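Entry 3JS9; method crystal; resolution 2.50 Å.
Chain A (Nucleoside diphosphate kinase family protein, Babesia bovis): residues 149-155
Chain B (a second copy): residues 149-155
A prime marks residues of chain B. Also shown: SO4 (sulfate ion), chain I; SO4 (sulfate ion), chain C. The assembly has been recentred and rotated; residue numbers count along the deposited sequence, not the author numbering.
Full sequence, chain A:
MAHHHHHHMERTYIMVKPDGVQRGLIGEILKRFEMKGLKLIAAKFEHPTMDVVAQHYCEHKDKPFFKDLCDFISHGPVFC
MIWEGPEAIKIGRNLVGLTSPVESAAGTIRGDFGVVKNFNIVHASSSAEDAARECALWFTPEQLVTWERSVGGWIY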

ATOM      1  N   ARG A 149     -13.259  19.037  11.033  1.00 29.23           N
ATOM      2  CA  ARG A 149     -11.890  18.554  10.954  1.00 29.34           C
ATOM      3  C   ARG A 149     -10.878  19.606  11.383  1.00 29.24           C
ATOM      4  O   ARG A 149     -10.852  20.705  10.837  1.00 29.15           O
ATOM      5  N   SER A 150     -10.018  19.273  12.334  1.00 28.89           N
ATOM      6  CA  SER A 150      -8.927  20.168  12.663  1.00 29.30           C
ATOM      7  C   SER A 150      -8.006  20.459  11.463  1.00 29.24           C
ATOM      8  O   SER A 150      -7.484  21.559  11.334  1.00 29.97           O
ATOM      9  N   VAL A 151      -7.819  19.476  10.586  1.00 28.55           N
ATOM     10  CA  VAL A 151      -6.918  19.604   9.451  1.00 27.65           C
ATOM     11  C   VAL A 151      -7.665  20.189   8.241  1.00 27.86           C
ATOM     12  O   VAL A 151      -7.060  20.532   7.215  1.00 28.38           O
ATOM     13  N   GLY A 152      -8.975  20.342   8.378  1.00 27.30           N
ATOM     14  CA  GLY A 152      -9.826  20.667   7.234  1.00 27.49           C
ATOM     15  C   GLY A 152      -9.480  21.939   6.486  1.00 27.56           C
ATOM     16  O   GLY A 152      -9.695  22.028   5.261  1.00 27.92           O
ATOM     17  N   GLY A 153      -8.953  22.929   7.213  1.00 27.21           N
ATOM     18  CA  GLY A 153      -8.547  24.205   6.613  1.00 26.59           C
ATOM     19  C   GLY A 153      -7.298  24.113   5.742  1.00 26.38           C
ATOM     20  O   GLY A 153      -6.926  25.083   5.080  1.00 25.63           O
ATOM     21  N   TRP A 154      -6.653  22.940   5.762  1.00 26.22           N
ATOM     22  CA  TRP A 154      -5.512  22.646   4.887  1.00 25.85           C
ATOM     23  C   TRP A 154      -5.903  21.839   3.664  1.00 25.85           C
ATOM     24  O   TRP A 154      -5.029  21.483   2.875  1.00 25.49           O
ATOM     25  N   ILE A 155      -7.196  21.559   3.506  1.00 25.77           N
ATOM     26  CA  ILE A 155      -7.682  20.772   2.382  1.00 26.27           C
ATOM     27  C   ILE A 155      -8.492  21.654   1.453  1.00 27.12           C
ATOM     28  O   ILE A 155      -8.383  21.534   0.237  1.00 27.84           O
TER
ATOM     29  N   ARG B 149       1.412  21.449  14.067  1.00 29.23           N
ATOM     30  CA  ARG B 149       0.414  20.663  13.360  1.00 29.34           C
ATOM     31  C   ARG B 149      -1.005  21.001  13.793  1.00 29.24           C
ATOM     32  O   ARG B 149      -1.330  20.926  14.974  1.00 29.15           O
ATOM     33  N   SER B 150      -1.867  21.341  12.846  1.00 28.89           N
ATOM     34  CA  SER B 150      -3.269  21.507  13.175  1.00 29.30           C
ATOM     35  C   SER B 150      -3.901  20.233  13.765  1.00 29.24           C
ATOM     36  O   SER B 150      -4.769  20.313  14.626  1.00 29.97           O
ATOM     37  N   VAL B 151      -3.459  19.065  13.308  1.00 28.55           N
ATOM     38  CA  VAL B 151      -4.026  17.794  13.735  1.00 27.65           C
ATOM     39  C   VAL B 151      -3.300  17.281  14.990  1.00 27.86           C
ATOM     40  O   VAL B 151      -3.718  16.300  15.620  1.00 28.38           O
ATOM     41  N   GLY B 152      -2.238  17.974  15.378  1.00 27.30           N
ATOM     42  CA  GLY B 152      -1.333  17.465  16.408  1.00 27.49           C
ATOM     43  C   GLY B 152      -1.960  17.156  17.752  1.00 27.56           C
ATOM     44  O   GLY B 152      -1.503  16.240  18.464  1.00 27.92           O
ATOM     45  N   GLY B 153      -2.999  17.915  18.110  1.00 27.21           N
ATOM     46  CA  GLY B 153      -3.718  17.707  19.372  1.00 26.59           C
ATOM     47  C   GLY B 153      -4.569  16.443  19.401  1.00 26.38           C
ATOM     48  O   GLY B 153      -5.121  16.086  20.444  1.00 25.63           O
ATOM     49  N   TRP B 154      -4.678  15.780  18.244  1.00 26.22           N
ATOM     50  CA  TRP B 154      -5.352  14.482  18.131  1.00 25.85           C
ATOM     51  C   TRP B 154      -4.384  13.314  18.131  1.00 25.85           C
ATOM     52  O   TRP B 154      -4.819  12.172  17.991  1.00 25.49           O
ATOM     53  N   ILE B 155      -3.091  13.595  18.289  1.00 25.77           N
ATOM     54  CA  ILE B 155      -2.071  12.557  18.282  1.00 26.27           C
ATOM     55  C   ILE B 155      -1.477  12.414  19.668  1.00 27.12           C
ATOM     56  O   ILE B 155      -1.225  11.301  20.120  1.00 27.84           O
TER

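This is a small, symmetric contact across an exact two-fold axis, in which a pair of identical serine–tryptophan hydrogen bonds flanks a valine–valine touch at the centre. The two stretches bury 243 Å² between them, both sides summed, and the symmetry means that every interaction described for one copy recurs in the other.

The backbones come nearest at Val151 and Val151′, whose CA atoms lie 5.5 Å apart. Each valine directs its CA-to-CB bond sideways, with chi1 at 78° (p), and the two meet through Val151 CB and Val151′ CB at 4.4 Å, a loose apolar contact. A short, branched residue suits this place, since it offers some apolar surface without having to reach across.

Ser150 points toward the other copy in the m rotamer (chi1 −70°) and has the largest area covered by the opposing stretch. Its small side chain fits close to the partner's main chain: Ser150′ CB lies 3.5 Å from Ser150 O. Its hydroxyl accepts a hydrogen bond from the indole of the other copy, Trp154′ NE1 to Ser150 OG, 2.8 Å long and nearly straight at 170°. The reciprocal bond runs from Trp154 NE1 to Ser150′ OG, also at 2.8 Å.

Trp154 also points toward the partner, with chi1 at −64° (m) and chi2 at 101°. The serine oxygen sits at the edge of the indole, near the ring plane, exactly where the N-H group projects; this is an edge-on polar contact and not packing on the ring face. Tryptophan suits the role because its long, rigid side chain carries a single donor well out from its own backbone. Trp154 lies in a 3-10 segment, where its backbone is tied down by a hydrogen bond from Trp154 N to Val151 O at 2.8 Å.

Arg149 turns away and takes no part in the contact, binding instead a sulfate ion, probably from the crystallisation liquor. With its m, t, m side chain it folds so that Arg149 N and Arg149 NE both donate to O2 of the chain I sulfate, at 3.1 and 3.2 Å, while Arg149 NH1 makes a weak bond of 3.4 Å to O3 of that ion. Gly152 leaves room for the ion: Gly152 CA lies 3.4 Å from O3 of the chain I sulfate, and a CB would clash with that oxygen. Arg149′ binds the chain C sulfate in the same way, with Gly152′ beside it. Ile155, buried, stays out of reach of the other stretch.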

ATOM      1  CB  ARG A 149     -11.562  18.141   9.522  1.00 29.60           C
ATOM      2  CG  ARG A 149     -12.148  16.807   9.114  1.00 30.54           C
ATOM      3  CD  ARG A 149     -11.618  16.384   7.757  1.00 31.52           C
ATOM      4  NE  ARG A 149     -12.038  17.296   6.690  1.00 30.15           N
ATOM      5  CZ  ARG A 149     -12.056  16.993   5.396  1.00 28.60           C
ATOM      6  NH1 ARG A 149     -12.477  17.918   4.540  1.00 27.09           N
ATOM      7  NH2 ARG A 149     -11.669  15.778   4.963  1.00 25.64           N
ATOM      8  CB  SER A 150      -8.130  19.607  13.830  1.00 29.67           C
ATOM      9  OG  SER A 150      -8.909  19.687  15.021  1.00 31.61           O
ATOM     10  CB  VAL A 151      -6.244  18.231   9.114  1.00 27.78           C
ATOM     11  CG1 VAL A 151      -7.190  17.297   8.341  1.00 25.82           C
ATOM     12  CG2 VAL A 151      -4.947  18.432   8.345  1.00 27.78           C
ATOM     13  CB  TRP A 154      -4.451  21.863   5.635  1.00 25.22           C
ATOM     14  CG  TRP A 154      -3.848  22.604   6.750  1.00 24.79           C
ATOM     15  CD1 TRP A 154      -4.146  22.461   8.064  1.00 23.44           C
ATOM     16  CD2 TRP A 154      -2.810  23.600   6.669  1.00 23.15           C
ATOM     17  NE1 TRP A 154      -3.353  23.294   8.817  1.00 24.50           N
ATOM     18  CE2 TRP A 154      -2.533  24.014   7.989  1.00 22.84           C
ATOM     19  CE3 TRP A 154      -2.086  24.178   5.608  1.00 22.86           C
ATOM     20  CZ2 TRP A 154      -1.574  24.999   8.289  1.00 21.69           C
ATOM     21  CZ3 TRP A 154      -1.117  25.172   5.905  1.00 21.61           C
ATOM     22  CH2 TRP A 154      -0.874  25.563   7.235  1.00 21.57           C
ATOM     23  CB  ILE A 155      -8.532  19.530   2.831  1.00 26.09           C
ATOM     24  CG1 ILE A 155      -7.740  18.636   3.802  1.00 26.99           C
ATOM     25  CG2 ILE A 155      -9.013  18.735   1.625  1.00 24.11           C
ATOM     26  CD1 ILE A 155      -8.556  17.461   4.430  1.00 25.66           C
TER
ATOM     27  CB  ARG B 149       0.643  19.175  13.614  1.00 29.60           C
ATOM     28  CG  ARG B 149       1.792  18.584  12.828  1.00 30.54           C
ATOM     29  CD  ARG B 149       1.827  17.075  12.987  1.00 31.52           C
ATOM     30  NE  ARG B 149       2.098  16.671  14.369  1.00 30.15           N
ATOM     31  CZ  ARG B 149       2.554  15.478  14.736  1.00 28.60           C
ATOM     32  NH1 ARG B 149       2.769  15.257  16.028  1.00 27.09           N
ATOM     33  NH2 ARG B 149       2.803  14.520  13.822  1.00 25.64           N
ATOM     34  CB  SER B 150      -4.037  21.971  11.948  1.00 29.67           C
ATOM     35  OG  SER B 150      -3.674  23.315  11.640  1.00 31.61           O
ATOM     36  CB  VAL B 151      -3.991  16.747  12.571  1.00 27.78           C
ATOM     37  CG1 VAL B 151      -2.592  16.134  12.386  1.00 25.82           C
ATOM     38  CG2 VAL B 151      -5.027  15.654  12.788  1.00 27.78           C
ATOM     39  CB  TRP B 154      -6.163  14.408  16.852  1.00 25.22           C
ATOM     40  CG  TRP B 154      -7.265  15.376  16.797  1.00 24.79           C
ATOM     41  CD1 TRP B 154      -7.270  16.551  16.123  1.00 23.44           C
ATOM     42  CD2 TRP B 154      -8.559  15.253  17.419  1.00 23.15           C
ATOM     43  NE1 TRP B 154      -8.488  17.171  16.270  1.00 24.50           N
ATOM     44  CE2 TRP B 154      -9.295  16.405  17.070  1.00 22.84           C
ATOM     45  CE3 TRP B 154      -9.167  14.278  18.234  1.00 22.86           C
ATOM     46  CZ2 TRP B 154     -10.609  16.632  17.521  1.00 21.69           C
ATOM     47  CZ3 TRP B 154     -10.492  14.501  18.692  1.00 21.61           C
ATOM     48  CH2 TRP B 154     -11.191  15.668  18.327  1.00 21.57           C
ATOM     49  CB  ILE B 155      -0.937  12.826  17.229  1.00 26.09           C
ATOM     50  CG1 ILE B 155      -1.520  13.008  15.816  1.00 26.99           C
ATOM     51  CG2 ILE B 155       0.103  11.713  17.252  1.00 24.11           C
ATOM     52  CD1 ILE B 155      -0.486  13.439  14.727  1.00 25.66           C
TER
HETATM   53  S   SO4 I 150     -14.141  20.648   7.311  1.00 57.63           S
HETATM   54  O1  SO4 I 150     -15.444  20.704   6.631  1.00 54.74           O
HETATM   55  O2  SO4 I 150     -13.950  19.417   8.065  1.00 58.54           O
HETATM   56  O3  SO4 I 150     -13.076  20.729   6.321  1.00 57.78           O
HETATM   57  O4  SO4 I 150     -13.990  21.742   8.260  1.00 57.07           O
HETATM   58  S   SO4 C 150       2.468  19.241  17.419  1.00 57.63           S
HETATM   59  O1  SO4 C 150       3.765  19.206  18.113  1.00 54.74           O
HETATM   60  O2  SO4 C 150       2.603  19.357  15.974  1.00 58.54           O
HETATM   61  O3  SO4 C 150       1.739  18.011  17.697  1.00 57.78           O
HETATM   62  O4  SO4 C 150       1.665  20.376  17.853  1.00 57.07           O